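Local coordinates for protein ferritin light chain (Trichoplusia ni, PDB 1Z6O) that stores iron as the light-chain subunit of a secreted ferritin shell, probably helping to nucleate the ferrihydrite core, while heavy chains probably oxidise and take up ferrous iron, at residues L163-E166 and F167-H171; K86-D89 and I90-V94; K77-S80 and D81-W84; A45-H48 and L49-Y53; I175-L178 and A179-S183. One frame throughout, in Å; residues are numbered along the deposited sequence.

Contact 1. Residues L163-E166 and F167-H171; sequences LEEE and FIEDH. With FE (Fe (III) ion), chain Y; CA (calcium ion), chain Z.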
loop_
_atom_site.group_PDB
_atom_site.type_symbol
_atom_site.label_atom_id
_atom_site.label_comp_id
_atom_site.label_asym_id
_atom_site.label_seq_id
_atom_site.Cartn_x
_atom_site.Cartn_y
_atom_site.Cartn_z
ATOM N N LEU A 163 -15.340 42.104 -19.028
ATOM C CA LEU A 163 -15.231 41.842 -20.463
ATOM C C LEU A 163 -13.822 41.375 -20.831
ATOM O O LEU A 163 -13.657 40.443 -21.617
ATOM C CB LEU A 163 -15.580 43.099 -21.275
ATOM C CG LEU A 163 -17.051 43.536 -21.197
ATOM C CD1 LEU A 163 -17.209 44.924 -21.826
ATOM C CD2 LEU A 163 -17.934 42.496 -21.919
ATOM N N GLU A 164 -12.808 42.022 -20.263
ATOM C CA GLU A 164 -11.422 41.659 -20.550
ATOM C C GLU A 164 -11.131 40.211 -20.193
ATOM O O GLU A 164 -10.558 39.470 -20.987
ATOM C CB GLU A 164 -10.454 42.571 -19.772
ATOM C CG GLU A 164 -10.405 44.002 -20.334
ATOM C CD GLU A 164 -9.674 44.997 -19.436
ATOM O OE1 GLU A 164 -9.050 44.591 -18.433
ATOM O OE2 GLU A 164 -9.729 46.206 -19.738
ATOM N N GLU A 165 -11.548 39.814 -18.997
ATOM C CA GLU A 165 -11.292 38.469 -18.495
ATOM C C GLU A 165 -12.148 37.349 -19.084
ATOM O O GLU A 165 -11.646 36.277 -19.415
ATOM C CB GLU A 165 -11.489 38.450 -16.977
ATOM C CG GLU A 165 -10.496 39.283 -16.187
ATOM C CD GLU A 165 -9.169 38.571 -16.022
ATOM O OE1 GLU A 165 -9.178 37.324 -16.049
ATOM O OE2 GLU A 165 -8.129 39.245 -15.850
ATOM N N GLU A 166 -13.442 37.595 -19.212
ATOM C CA GLU A 166 -14.352 36.554 -19.667
ATOM C C GLU A 166 -14.658 36.486 -21.146
ATOM O O GLU A 166 -15.180 35.479 -21.613
ATOM C CB GLU A 166 -15.673 36.679 -18.900
ATOM C CG GLU A 166 -15.506 36.597 -17.396
ATOM C CD GLU A 166 -14.847 35.298 -16.967
ATOM O OE1 GLU A 166 -15.329 34.219 -17.383
ATOM O OE2 GLU A 166 -13.849 35.354 -16.217
ATOM N N PHE A 167 -14.350 37.542 -21.890
ATOM C CA PHE A 167 -14.666 37.538 -23.313
ATOM C C PHE A 167 -13.510 37.869 -24.241
ATOM O O PHE A 167 -13.158 37.096 -25.128
ATOM C CB PHE A 167 -15.800 38.533 -23.600
ATOM C CG PHE A 167 -17.099 38.174 -22.930
ATOM C CD1 PHE A 167 -17.337 38.532 -21.600
ATOM C CD2 PHE A 167 -18.042 37.397 -23.599
ATOM C CE1 PHE A 167 -18.503 38.112 -20.940
ATOM C CE2 PHE A 167 -19.208 36.969 -22.950
ATOM C CZ PHE A 167 -19.435 37.329 -21.615
ATOM N N ILE A 168 -12.934 39.040 -24.018
ATOM C CA ILE A 168 -11.882 39.572 -24.865
ATOM C C ILE A 168 -10.643 38.704 -25.084
ATOM O O ILE A 168 -10.207 38.533 -26.224
ATOM C CB ILE A 168 -11.528 40.990 -24.353
ATOM C CG1 ILE A 168 -12.725 41.913 -24.644
ATOM C CG2 ILE A 168 -10.245 41.518 -25.012
ATOM C CD1 ILE A 168 -12.655 43.293 -23.965
ATOM N N GLU A 169 -10.085 38.129 -24.025
ATOM C CA GLU A 169 -8.894 37.294 -24.196
ATOM C C GLU A 169 -9.166 36.114 -25.112
ATOM O O GLU A 169 -8.412 35.854 -26.048
ATOM C CB GLU A 169 -8.399 36.742 -22.861
ATOM C CG GLU A 169 -8.153 37.765 -21.787
ATOM C CD GLU A 169 -7.598 37.134 -20.511
ATOM O OE1 GLU A 169 -8.125 36.079 -20.087
ATOM O OE2 GLU A 169 -6.642 37.698 -19.930
ATOM N N ASP A 170 -10.253 35.399 -24.851
ATOM C CA ASP A 170 -10.570 34.227 -25.655
ATOM C C ASP A 170 -11.039 34.495 -27.074
ATOM O O ASP A 170 -10.865 33.644 -27.945
ATOM C CB ASP A 170 -11.586 33.353 -24.929
ATOM C CG ASP A 170 -11.042 32.808 -23.618
ATOM O OD1 ASP A 170 -9.846 32.431 -23.581
ATOM O OD2 ASP A 170 -11.807 32.753 -22.627
ATOM N N HIS A 171 -11.642 35.655 -27.320
ATOM C CA HIS A 171 -12.088 35.975 -28.675
ATOM C C HIS A 171 -10.920 35.945 -29.659
ATOM O O HIS A 171 -11.061 35.452 -30.772
ATOM C CB HIS A 171 -12.735 37.370 -28.731
ATOM C CG HIS A 171 -14.124 37.418 -28.173
ATOM N ND1 HIS A 171 -14.700 38.583 -27.707
ATOM C CD2 HIS A 171 -15.061 36.449 -28.021
ATOM C CE1 HIS A 171 -15.931 38.329 -27.292
ATOM N NE2 HIS A 171 -16.174 37.041 -27.471
HETATM FE FE FE Y . -6.484 38.326 -14.738
HETATM CA CA CA Z . -7.467 44.074 -16.915
HETATM O O HOH W 1 -7.118 36.411 -17.262
HETATM O O HOH W 2 -9.490 34.732 -18.250
#
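Leu163 O takes hydrogen bonds from both Phe167 N (3.0 Å, N-H...O angle 144°) and Ile168 N, and the second is much the straighter at 172°. This double acceptance marks a local widening of the helix to a pi-type turn at 164-166; the next bond, Glu169 N to Glu164 O, is weak at 3.4 Å. The buried side packs closely: Leu163 CD2 lies 4.0 Å from Phe167 CD1, and Ile168 CD1 approaches Leu163 CB, while Glu166 O sits over one face of the Phe167 ring. The acidic side instead faces a junction of three light chains, consistent with the threefold channel of ferritins. There the iron(III) ion is bound by Glu165 of all three chains (OE2 at 2.2 Å here), and the calcium ion by Glu164 and Gln161 of all three. His144 holds Glu164 OE2. Here the contact is loose and wet. Glu165 OE1 and Glu169 OE1 stay 4.4 Å apart. Water 1 lies between Glu165 OE1 (2.6 Å) and Glu169 OE2 and can donate to either; that OE2 also bonds to Gln161 of a neighbouring light chain. Water 2 is placed to donate to Glu165 O or to Glu169 OE1, the latter at 2.7 Å.

Contact 2. Residues K86-D89 and I90-V94; sequences KTID and IIKHV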
loop_
_atom_site.group_PDB
_atom_site.type_symbol
_atom_site.label_atom_id
_atom_site.label_comp_id
_atom_site.label_asym_id
_atom_site.label_seq_id
_atom_site.Cartn_x
_atom_site.Cartn_y
_atom_site.Cartn_z
ATOM N N LYS A 86 -22.391 31.480 -21.939
ATOM C CA LYS A 86 -22.123 32.914 -21.776
ATOM C C LYS A 86 -23.415 33.705 -21.610
ATOM O O LYS A 86 -23.440 34.728 -20.931
ATOM C CB LYS A 86 -21.357 33.476 -22.979
ATOM C CG LYS A 86 -19.888 33.032 -23.055
ATOM C CD LYS A 86 -19.109 33.453 -21.817
ATOM C CE LYS A 86 -17.636 33.028 -21.908
ATOM N NZ LYS A 86 -16.836 33.370 -20.687
ATOM N N THR A 87 -24.483 33.250 -22.255
ATOM C CA THR A 87 -25.770 33.931 -22.133
ATOM C C THR A 87 -26.169 33.952 -20.653
ATOM O O THR A 87 -26.550 34.989 -20.107
ATOM C CB THR A 87 -26.882 33.192 -22.922
ATOM O OG1 THR A 87 -26.574 33.220 -24.322
ATOM C CG2 THR A 87 -28.242 33.873 -22.707
ATOM N N ILE A 88 -26.077 32.797 -20.004
ATOM C CA ILE A 88 -26.455 32.711 -18.600
ATOM C C ILE A 88 -25.501 33.521 -17.722
ATOM O O ILE A 88 -25.928 34.201 -16.786
ATOM C CB ILE A 88 -26.511 31.235 -18.152
ATOM C CG1 ILE A 88 -27.696 30.549 -18.855
ATOM C CG2 ILE A 88 -26.685 31.141 -16.623
ATOM C CD1 ILE A 88 -27.709 29.027 -18.696
ATOM N N ASP A 89 -24.214 33.461 -18.032
ATOM C CA ASP A 89 -23.227 34.214 -17.267
ATOM C C ASP A 89 -23.487 35.727 -17.351
ATOM O O ASP A 89 -23.389 36.435 -16.348
ATOM C CB ASP A 89 -21.811 33.921 -17.779
ATOM C CG ASP A 89 -20.736 34.491 -16.853
ATOM O OD1 ASP A 89 -20.067 35.480 -17.221
ATOM O OD2 ASP A 89 -20.579 33.953 -15.738
ATOM N N ILE A 90 -23.811 36.229 -18.540
ATOM C CA ILE A 90 -24.073 37.667 -18.680
ATOM C C ILE A 90 -25.343 38.061 -17.926
ATOM O O ILE A 90 -25.389 39.104 -17.277
ATOM C CB ILE A 90 -24.204 38.070 -20.166
ATOM C CG1 ILE A 90 -22.855 37.868 -20.872
ATOM C CG2 ILE A 90 -24.626 39.559 -20.284
ATOM C CD1 ILE A 90 -22.975 37.821 -22.414
ATOM N N ILE A 91 -26.379 37.231 -18.014
ATOM C CA ILE A 91 -27.620 37.512 -17.288
ATOM C C ILE A 91 -27.306 37.614 -15.794
ATOM O O ILE A 91 -27.801 38.506 -15.104
ATOM C CB ILE A 91 -28.674 36.394 -17.524
ATOM C CG1 ILE A 91 -29.223 36.498 -18.955
ATOM C CG2 ILE A 91 -29.815 36.504 -16.484
ATOM C CD1 ILE A 91 -30.063 35.275 -19.381
ATOM N N LYS A 92 -26.484 36.702 -15.289
ATOM C CA LYS A 92 -26.118 36.745 -13.877
ATOM C C LYS A 92 -25.295 37.992 -13.553
ATOM O O LYS A 92 -25.425 38.550 -12.462
ATOM C CB LYS A 92 -25.339 35.486 -13.475
ATOM C CG LYS A 92 -26.228 34.222 -13.430
ATOM C CD LYS A 92 -25.407 32.981 -13.102
ATOM C CE LYS A 92 -26.319 31.761 -12.924
ATOM N NZ LYS A 92 -25.522 30.507 -12.707
ATOM N N HIS A 93 -24.459 38.446 -14.486
ATOM C CA HIS A 93 -23.666 39.646 -14.215
ATOM C C HIS A 93 -24.558 40.892 -14.171
ATOM O O HIS A 93 -24.366 41.784 -13.341
ATOM C CB HIS A 93 -22.578 39.849 -15.280
ATOM C CG HIS A 93 -21.455 40.715 -14.803
ATOM N ND1 HIS A 93 -20.370 40.209 -14.119
ATOM C CD2 HIS A 93 -21.295 42.061 -14.820
ATOM C CE1 HIS A 93 -19.590 41.205 -13.734
ATOM N NE2 HIS A 93 -20.129 42.341 -14.145
ATOM N N VAL A 94 -25.521 40.954 -15.084
ATOM C CA VAL A 94 -26.483 42.059 -15.139
ATOM C C VAL A 94 -27.192 42.176 -13.774
ATOM O O VAL A 94 -27.326 43.277 -13.213
ATOM C CB VAL A 94 -27.543 41.798 -16.265
ATOM C CG1 VAL A 94 -28.783 42.686 -16.074
ATOM C CG2 VAL A 94 -26.905 42.058 -17.644
#
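The flat imidazole of His93, whose CB lies 3.7 Å from Asp89 O, finds its partners outside the segments: the ring of Tyr162 is stacked on it, and NE2 hydrogen-bonds to Glu158 OE2. The carboxylate of Asp89 turns to helix 157-190, which carries both Tyr162 and Glu158, OD1 bonding to Tyr162 OH. Both groups are directed there by a CG placed opposite the backbone nitrogen (chi1 -170° for Asp89, -159° for His93), and Asp89 OD1 remains 5.7 Å from His93 ND1, so the two are linked through Tyr162 rather than directly. The other pairs are aliphatic. Ile88 and Lys92 run alongside each other, CG2 of the isoleucine 3.8 Å from CE of the extended lysine. Thr87 CG2 and Ile91 CD1 are likewise parallel neighbours at 4.0 Å. Ile90 folds back on the preceding turn, its CG1 only 3.2 Å from Lys86 O, and regular backbone bonds such as Ile90 N to Lys86 O (2.8 Å) keep the turns in step. Lys86 NZ donates to Glu166 O. Thr87 and Ile88 rest on Leu40 of a ferritin heavy chain. Helix 70-96 thus has one side inside the ferritin four-helix bundle, where Ile90 packs on Ala45 and Tyr162, and another against a heavy chain.

Contact 3. Residues K77-S80 and D81-W84; sequences KKLS and DEAW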
loop_
_atom_site.group_PDB
_atom_site.type_symbol
_atom_site.label_atom_id
_atom_site.label_comp_id
_atom_site.label_asym_id
_atom_site.label_seq_id
_atom_site.Cartn_x
_atom_site.Cartn_y
_atom_site.Cartn_z
ATOM N N LYS A 77 -21.032 22.749 -32.452
ATOM C CA LYS A 77 -21.677 22.378 -31.201
ATOM C C LYS A 77 -20.932 23.049 -30.039
ATOM O O LYS A 77 -21.539 23.522 -29.069
ATOM C CB LYS A 77 -21.663 20.854 -31.060
ATOM C CG LYS A 77 -22.160 20.336 -29.722
ATOM C CD LYS A 77 -23.585 20.748 -29.448
ATOM C CE LYS A 77 -24.072 20.072 -28.168
ATOM N NZ LYS A 77 -25.309 20.700 -27.671
ATOM N N LYS A 78 -19.609 23.098 -30.136
ATOM C CA LYS A 78 -18.815 23.740 -29.092
ATOM C C LYS A 78 -19.106 25.250 -29.059
ATOM O O LYS A 78 -19.254 25.834 -27.983
ATOM C CB LYS A 78 -17.326 23.490 -29.332
ATOM C CG LYS A 78 -16.430 24.145 -28.293
ATOM C CD LYS A 78 -14.977 23.723 -28.467
ATOM C CE LYS A 78 -14.091 24.370 -27.410
ATOM N NZ LYS A 78 -12.662 23.972 -27.560
ATOM N N LEU A 79 -19.173 25.884 -30.226
ATOM C CA LEU A 79 -19.500 27.315 -30.287
ATOM C C LEU A 79 -20.893 27.561 -29.690
ATOM O O LEU A 79 -21.117 28.561 -29.003
ATOM C CB LEU A 79 -19.492 27.816 -31.737
ATOM C CG LEU A 79 -18.121 27.918 -32.422
ATOM C CD1 LEU A 79 -18.312 28.452 -33.842
ATOM C CD2 LEU A 79 -17.203 28.848 -31.622
ATOM N N SER A 80 -21.832 26.661 -29.974
ATOM C CA SER A 80 -23.194 26.789 -29.444
ATOM C C SER A 80 -23.214 26.660 -27.923
ATOM O O SER A 80 -23.816 27.489 -27.226
ATOM C CB SER A 80 -24.111 25.707 -30.044
ATOM O OG SER A 80 -25.416 25.802 -29.478
ATOM N N ASP A 81 -22.565 25.616 -27.402
ATOM C CA ASP A 81 -22.526 25.396 -25.957
ATOM C C ASP A 81 -21.855 26.569 -25.241
ATOM O O ASP A 81 -22.296 26.985 -24.167
ATOM C CB ASP A 81 -21.763 24.108 -25.600
ATOM C CG ASP A 81 -22.503 22.828 -26.025
ATOM O OD1 ASP A 81 -23.723 22.867 -26.316
ATOM O OD2 ASP A 81 -21.850 21.761 -26.051
ATOM N N GLU A 82 -20.777 27.093 -25.814
ATOM C CA GLU A 82 -20.096 28.224 -25.184
ATOM C C GLU A 82 -20.972 29.474 -25.170
ATOM O O GLU A 82 -21.019 30.187 -24.171
ATOM C CB GLU A 82 -18.771 28.522 -25.901
ATOM C CG GLU A 82 -17.823 27.320 -25.836
ATOM C CD GLU A 82 -16.479 27.543 -26.523
ATOM O OE1 GLU A 82 -16.449 28.114 -27.640
ATOM O OE2 GLU A 82 -15.450 27.117 -25.947
ATOM N N ALA A 83 -21.663 29.741 -26.274
ATOM C CA ALA A 83 -22.524 30.917 -26.346
ATOM C C ALA A 83 -23.724 30.775 -25.393
ATOM O O ALA A 83 -24.188 31.765 -24.818
ATOM C CB ALA A 83 -22.999 31.138 -27.788
ATOM N N TRP A 84 -24.224 29.550 -25.216
ATOM C CA TRP A 84 -25.348 29.322 -24.299
ATOM C C TRP A 84 -24.871 29.600 -22.870
ATOM O O TRP A 84 -25.529 30.288 -22.085
ATOM C CB TRP A 84 -25.839 27.867 -24.411
ATOM C CG TRP A 84 -26.882 27.496 -23.379
ATOM C CD1 TRP A 84 -26.703 26.708 -22.276
ATOM C CD2 TRP A 84 -28.255 27.900 -23.367
ATOM N NE1 TRP A 84 -27.889 26.594 -21.576
ATOM C CE2 TRP A 84 -28.856 27.316 -22.224
ATOM C CE3 TRP A 84 -29.044 28.697 -24.217
ATOM C CZ2 TRP A 84 -30.210 27.502 -21.907
ATOM C CZ3 TRP A 84 -30.395 28.878 -23.904
ATOM C CH2 TRP A 84 -30.962 28.281 -22.756
#
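Lys77 reaches one turn on to Asp81, NZ to OD1 at 3.0 Å, a salt bridge whose exact geometry is doubtful because the position of NZ is uncertain. A bend at chi2 (60°) brings the end of the lysine chain alongside the carboxylate, NZ close to its plane and CE 3.5 Å from Asp81 OD2; Asp81 OD1 is also paired with Arg68 of a ferritin heavy chain. Lys78 meets Glu82 by its methylenes, CE lying 3.4 Å from OE2, whereas NZ stays 4.5 Å from that oxygen, beyond a salt bridge. Their charged ends have other partners in the same chain, Lys78 NZ the terminal carboxylate of Val212 and Glu82 OE1 Lys174. Leu79 O accepts the amide of Ala83 at 3.0 Å. Ser80 O accepts Trp84 N at 2.9 Å, and Ser80 OG bonds to Ser52 O. Trp84 makes a cation-pi contact with the same heavy-chain Arg68. These i to i+4 pairs belong to a regular alpha-helix of the ferritin bundle, here lying at a light-heavy chain interface.

Contact 4. Residues A45-H48 and L49-Y53; sequences AKLH and LERSY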
loop_
_atom_site.group_PDB
_atom_site.type_symbol
_atom_site.label_atom_id
_atom_site.label_comp_id
_atom_site.label_asym_id
_atom_site.label_seq_id
_atom_site.Cartn_x
_atom_site.Cartn_y
_atom_site.Cartn_z
ATOM N N ALA A 45 -26.175 39.718 -23.952
ATOM C CA ALA A 45 -26.666 38.394 -23.554
ATOM C C ALA A 45 -27.593 37.902 -24.670
ATOM O O ALA A 45 -27.581 36.733 -25.047
ATOM C CB ALA A 45 -27.450 38.481 -22.236
ATOM N N LYS A 46 -28.400 38.814 -25.196
ATOM C CA LYS A 46 -29.340 38.477 -26.259
ATOM C C LYS A 46 -28.615 38.033 -27.531
ATOM O O LYS A 46 -29.057 37.104 -28.216
ATOM C CB LYS A 46 -30.231 39.689 -26.544
ATOM C CG LYS A 46 -31.215 39.506 -27.691
ATOM C CD LYS A 46 -32.002 40.796 -27.905
ATOM C CE LYS A 46 -32.708 40.800 -29.244
ATOM N NZ LYS A 46 -33.463 42.065 -29.434
ATOM N N LEU A 47 -27.511 38.697 -27.856
ATOM C CA LEU A 47 -26.742 38.318 -29.047
ATOM C C LEU A 47 -26.160 36.908 -28.861
ATOM O O LEU A 47 -26.191 36.091 -29.785
ATOM C CB LEU A 47 -25.609 39.326 -29.301
ATOM C CG LEU A 47 -24.687 39.062 -30.506
ATOM C CD1 LEU A 47 -25.501 38.997 -31.805
ATOM C CD2 LEU A 47 -23.643 40.184 -30.586
ATOM N N HIS A 48 -25.632 36.613 -27.673
ATOM C CA HIS A 48 -25.083 35.275 -27.438
ATOM C C HIS A 48 -26.189 34.229 -27.511
ATOM O O HIS A 48 -25.980 33.134 -28.017
ATOM C CB HIS A 48 -24.399 35.170 -26.065
ATOM C CG HIS A 48 -23.002 35.714 -26.042
ATOM N ND1 HIS A 48 -22.724 37.053 -25.864
ATOM C CD2 HIS A 48 -21.803 35.096 -26.193
ATOM C CE1 HIS A 48 -21.414 37.237 -25.905
ATOM N NE2 HIS A 48 -20.833 36.065 -26.105
ATOM N N LEU A 49 -27.364 34.565 -26.995
ATOM C CA LEU A 49 -28.481 33.619 -27.008
ATOM C C LEU A 49 -28.865 33.271 -28.447
ATOM O O LEU A 49 -29.024 32.098 -28.801
ATOM C CB LEU A 49 -29.679 34.235 -26.269
ATOM C CG LEU A 49 -30.986 33.432 -26.256
ATOM C CD1 LEU A 49 -30.747 32.033 -25.655
ATOM C CD2 LEU A 49 -32.027 34.207 -25.432
ATOM N N GLU A 50 -29.016 34.295 -29.278
ATOM C CA GLU A 50 -29.370 34.089 -30.678
ATOM C C GLU A 50 -28.285 33.295 -31.392
ATOM O O GLU A 50 -28.580 32.356 -32.134
ATOM C CB GLU A 50 -29.569 35.442 -31.384
ATOM C CG GLU A 50 -30.720 36.241 -30.769
ATOM C CD GLU A 50 -30.786 37.695 -31.238
ATOM O OE1 GLU A 50 -29.743 38.249 -31.663
ATOM O OE2 GLU A 50 -31.887 38.289 -31.152
ATOM N N ARG A 51 -27.027 33.666 -31.184
ATOM C CA ARG A 51 -25.956 32.934 -31.849
ATOM C C ARG A 51 -25.848 31.494 -31.354
ATOM O O ARG A 51 -25.492 30.615 -32.143
ATOM C CB ARG A 51 -24.600 33.635 -31.672
ATOM C CG ARG A 51 -24.478 34.950 -32.427
ATOM C CD ARG A 51 -24.741 34.783 -33.927
ATOM N NE ARG A 51 -24.560 36.058 -34.621
ATOM C CZ ARG A 51 -25.217 36.419 -35.717
ATOM N NH1 ARG A 51 -26.110 35.601 -36.261
ATOM N NH2 ARG A 51 -24.988 37.609 -36.262
ATOM N N SER A 52 -26.148 31.234 -30.075
ATOM C CA SER A 52 -26.046 29.853 -29.602
ATOM C C SER A 52 -26.966 28.962 -30.428
ATOM O O SER A 52 -26.581 27.858 -30.816
ATOM C CB SER A 52 -26.377 29.708 -28.099
ATOM O OG SER A 52 -27.753 29.895 -27.818
ATOM N N TYR A 53 -28.176 29.435 -30.708
ATOM C CA TYR A 53 -29.102 28.638 -31.508
ATOM C C TYR A 53 -28.723 28.615 -32.998
ATOM O O TYR A 53 -28.959 27.613 -33.668
ATOM C CB TYR A 53 -30.556 29.101 -31.264
ATOM C CG TYR A 53 -31.126 28.443 -30.015
ATOM C CD1 TYR A 53 -31.375 29.174 -28.843
ATOM C CD2 TYR A 53 -31.378 27.071 -29.998
ATOM C CE1 TYR A 53 -31.866 28.541 -27.686
ATOM C CE2 TYR A 53 -31.859 26.434 -28.856
ATOM C CZ TYR A 53 -32.103 27.168 -27.710
ATOM O OH TYR A 53 -32.605 26.513 -26.611
#
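In the ferritin bundle, helix 37-61 carries an i to i+4 pair, Lys46 and Glu50, whose carbon chain and carboxylate lie against each other. Glu50 OE2 is 3.3 Å from Lys46 CE but 4.4 Å from NZ, so opposite charges are near without forming a salt bridge. Leu47 crosses Arg51 at an angle, CD1 4.2 Å from NE. The guanidinium is held outside this pair by two carboxylates, Asp54 at NH1 and Glu135 at NH2, and these salt bridges restrict its orientation. Ser52 N bonds to His48 O at 2.8 Å. Its hydroxyl turns back to Leu49 O (2.7 Å), which chi1 of 71° allows by setting OG between the backbone nitrogen and carbonyl carbon. His48 ND1 is bonded to Tyr44 O, which helps to set the rotation of the imidazole. The histidine packs against Leu136 of helix 122-148; Leu47 also meets Leu136, and Ala45 touches Ile90 of helix 70-96, while Leu49 turns to Leu37 of a heavy chain.

Contact 5. Residues I175-L178 and A179-S183; sequences IRTL and AGHTS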
loop_
_atom_site.group_PDB
_atom_site.type_symbol
_atom_site.label_atom_id
_atom_site.label_comp_id
_atom_site.label_asym_id
_atom_site.label_seq_id
_atom_site.Cartn_x
_atom_site.Cartn_y
_atom_site.Cartn_z
ATOM N N ILE A 175 -10.956 33.605 -33.047
ATOM C CA ILE A 175 -10.931 34.252 -34.348
ATOM C C ILE A 175 -9.694 33.814 -35.126
ATOM O O ILE A 175 -9.775 33.536 -36.319
ATOM C CB ILE A 175 -10.995 35.789 -34.166
ATOM C CG1 ILE A 175 -12.430 36.170 -33.746
ATOM C CG2 ILE A 175 -10.583 36.514 -35.457
ATOM C CD1 ILE A 175 -12.560 37.584 -33.162
ATOM N N ARG A 176 -8.551 33.730 -34.453
ATOM C CA ARG A 176 -7.337 33.295 -35.145
ATOM C C ARG A 176 -7.500 31.849 -35.632
ATOM O O ARG A 176 -7.079 31.499 -36.737
ATOM C CB ARG A 176 -6.124 33.399 -34.210
ATOM C CG ARG A 176 -4.841 32.763 -34.786
ATOM C CD ARG A 176 -4.418 33.399 -36.132
ATOM N NE ARG A 176 -3.191 32.755 -36.623
ATOM C CZ ARG A 176 -3.160 31.589 -37.262
ATOM N NH1 ARG A 176 -4.292 30.932 -37.518
ATOM N NH2 ARG A 176 -1.990 31.047 -37.595
ATOM N N THR A 177 -8.107 31.007 -34.806
ATOM C CA THR A 177 -8.321 29.605 -35.185
ATOM C C THR A 177 -9.223 29.493 -36.419
ATOM O O THR A 177 -8.896 28.784 -37.380
ATOM C CB THR A 177 -8.952 28.813 -34.019
ATOM O OG1 THR A 177 -8.025 28.788 -32.929
ATOM C CG2 THR A 177 -9.271 27.367 -34.438
ATOM N N LEU A 178 -10.352 30.197 -36.397
ATOM C CA LEU A 178 -11.281 30.166 -37.524
ATOM C C LEU A 178 -10.670 30.782 -38.780
ATOM O O LEU A 178 -10.896 30.288 -39.888
ATOM C CB LEU A 178 -12.586 30.891 -37.155
ATOM C CG LEU A 178 -13.437 30.142 -36.119
ATOM C CD1 LEU A 178 -14.575 31.040 -35.613
ATOM C CD2 LEU A 178 -14.016 28.878 -36.769
ATOM N N ALA A 179 -9.899 31.858 -38.627
ATOM C CA ALA A 179 -9.262 32.476 -39.795
ATOM C C ALA A 179 -8.293 31.462 -40.416
ATOM O O ALA A 179 -8.191 31.355 -41.641
ATOM C CB ALA A 179 -8.497 33.748 -39.391
ATOM N N GLY A 180 -7.573 30.733 -39.566
ATOM C CA GLY A 180 -6.643 29.726 -40.065
ATOM C C GLY A 180 -7.393 28.640 -40.833
ATOM O O GLY A 180 -6.921 28.176 -41.874
ATOM N N HIS A 181 -8.556 28.223 -40.330
ATOM C CA HIS A 181 -9.334 27.188 -41.025
ATOM C C HIS A 181 -9.741 27.679 -42.415
ATOM O O HIS A 181 -9.689 26.910 -43.375
ATOM C CB HIS A 181 -10.620 26.806 -40.259
ATOM C CG HIS A 181 -10.378 26.156 -38.932
ATOM N ND1 HIS A 181 -9.192 25.533 -38.610
ATOM C CD2 HIS A 181 -11.193 25.993 -37.861
ATOM C CE1 HIS A 181 -9.284 25.013 -37.397
ATOM N NE2 HIS A 181 -10.489 25.277 -36.920
ATOM N N THR A 182 -10.160 28.941 -42.540
ATOM C CA THR A 182 -10.558 29.424 -43.860
ATOM C C THR A 182 -9.360 29.471 -44.794
ATOM O O THR A 182 -9.511 29.219 -45.989
ATOM C CB THR A 182 -11.249 30.829 -43.834
ATOM O OG1 THR A 182 -10.304 31.838 -43.454
ATOM C CG2 THR A 182 -12.412 30.826 -42.864
ATOM N N SER A 183 -8.171 29.790 -44.272
ATOM C CA SER A 183 -6.970 29.807 -45.122
ATOM C C SER A 183 -6.667 28.399 -45.628
ATOM O O SER A 183 -6.277 28.218 -46.782
ATOM C CB SER A 183 -5.729 30.298 -44.358
ATOM O OG SER A 183 -5.873 31.646 -43.985
#
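Thr177 O stands 3.4 Å above the centre of the His181 ring, on one face of the imidazole, while Thr177 CG2 comes within 3.5 Å of His181 NE2. The carbonyl is already engaged by His181 N (3.0 Å), so the residue's own side chain folds over the oxygen its amide binds. This is regular alpha-helical packing in helix 157-190, one of the long helices of the ferritin four-helix bundle. The threonine and histidine run alongside each other, pointing the same way; Leu178 CD2 approaches His181 CD2 at 4.2 Å. Arg176 works on a different side. Bent at chi2 (59°), its chain curls forward until NH1 is 3.7 Å from Gly180 CA, where the absence of a side chain lets the guanidinium lie against the backbone.

One shell out, these groups are positioned by neighbours. His181 meets the ring of Phe204 edge-to-face, and Thr177 OG1 is bonded to Glu173 O. Arg176 is gripped by a ferritin heavy chain, NH2 by Ser47 O and NH1 by Asn52 OD1, while Ile175 packs on Ala137 of helix 122-148 and Ala179 on Asn25 of a neighbouring light chain. At the far end, Ala179 O collects two donors from the same face of its plane, Thr182 OG1 at 2.8 Å and Ser183 N at 3.1 Å.

In the fold
From the N terminus the order is contact 4, contact 3, contact 2, contact 1, contact 5. Each lies within a single helix, so none closes a loop, and none nest or cross. Contacts 3 and 2 adjoin on helix 70-96, their centres about 14 Å apart, and both touch contact 4 on the preceding helix 37-61; Trp84 CZ3, for instance, lies 3.6 Å from Leu49 CD1. Contact 1, on helix 157-190, closes the arrangement through Phe167, whose CZ is 3.5 Å from Ile90 CG1 of contact 2 and whose CE2 is 3.7 Å from His48 NE2 of contact 4. Contact 5 continues that helix, its centre about 18 Å from contact 1.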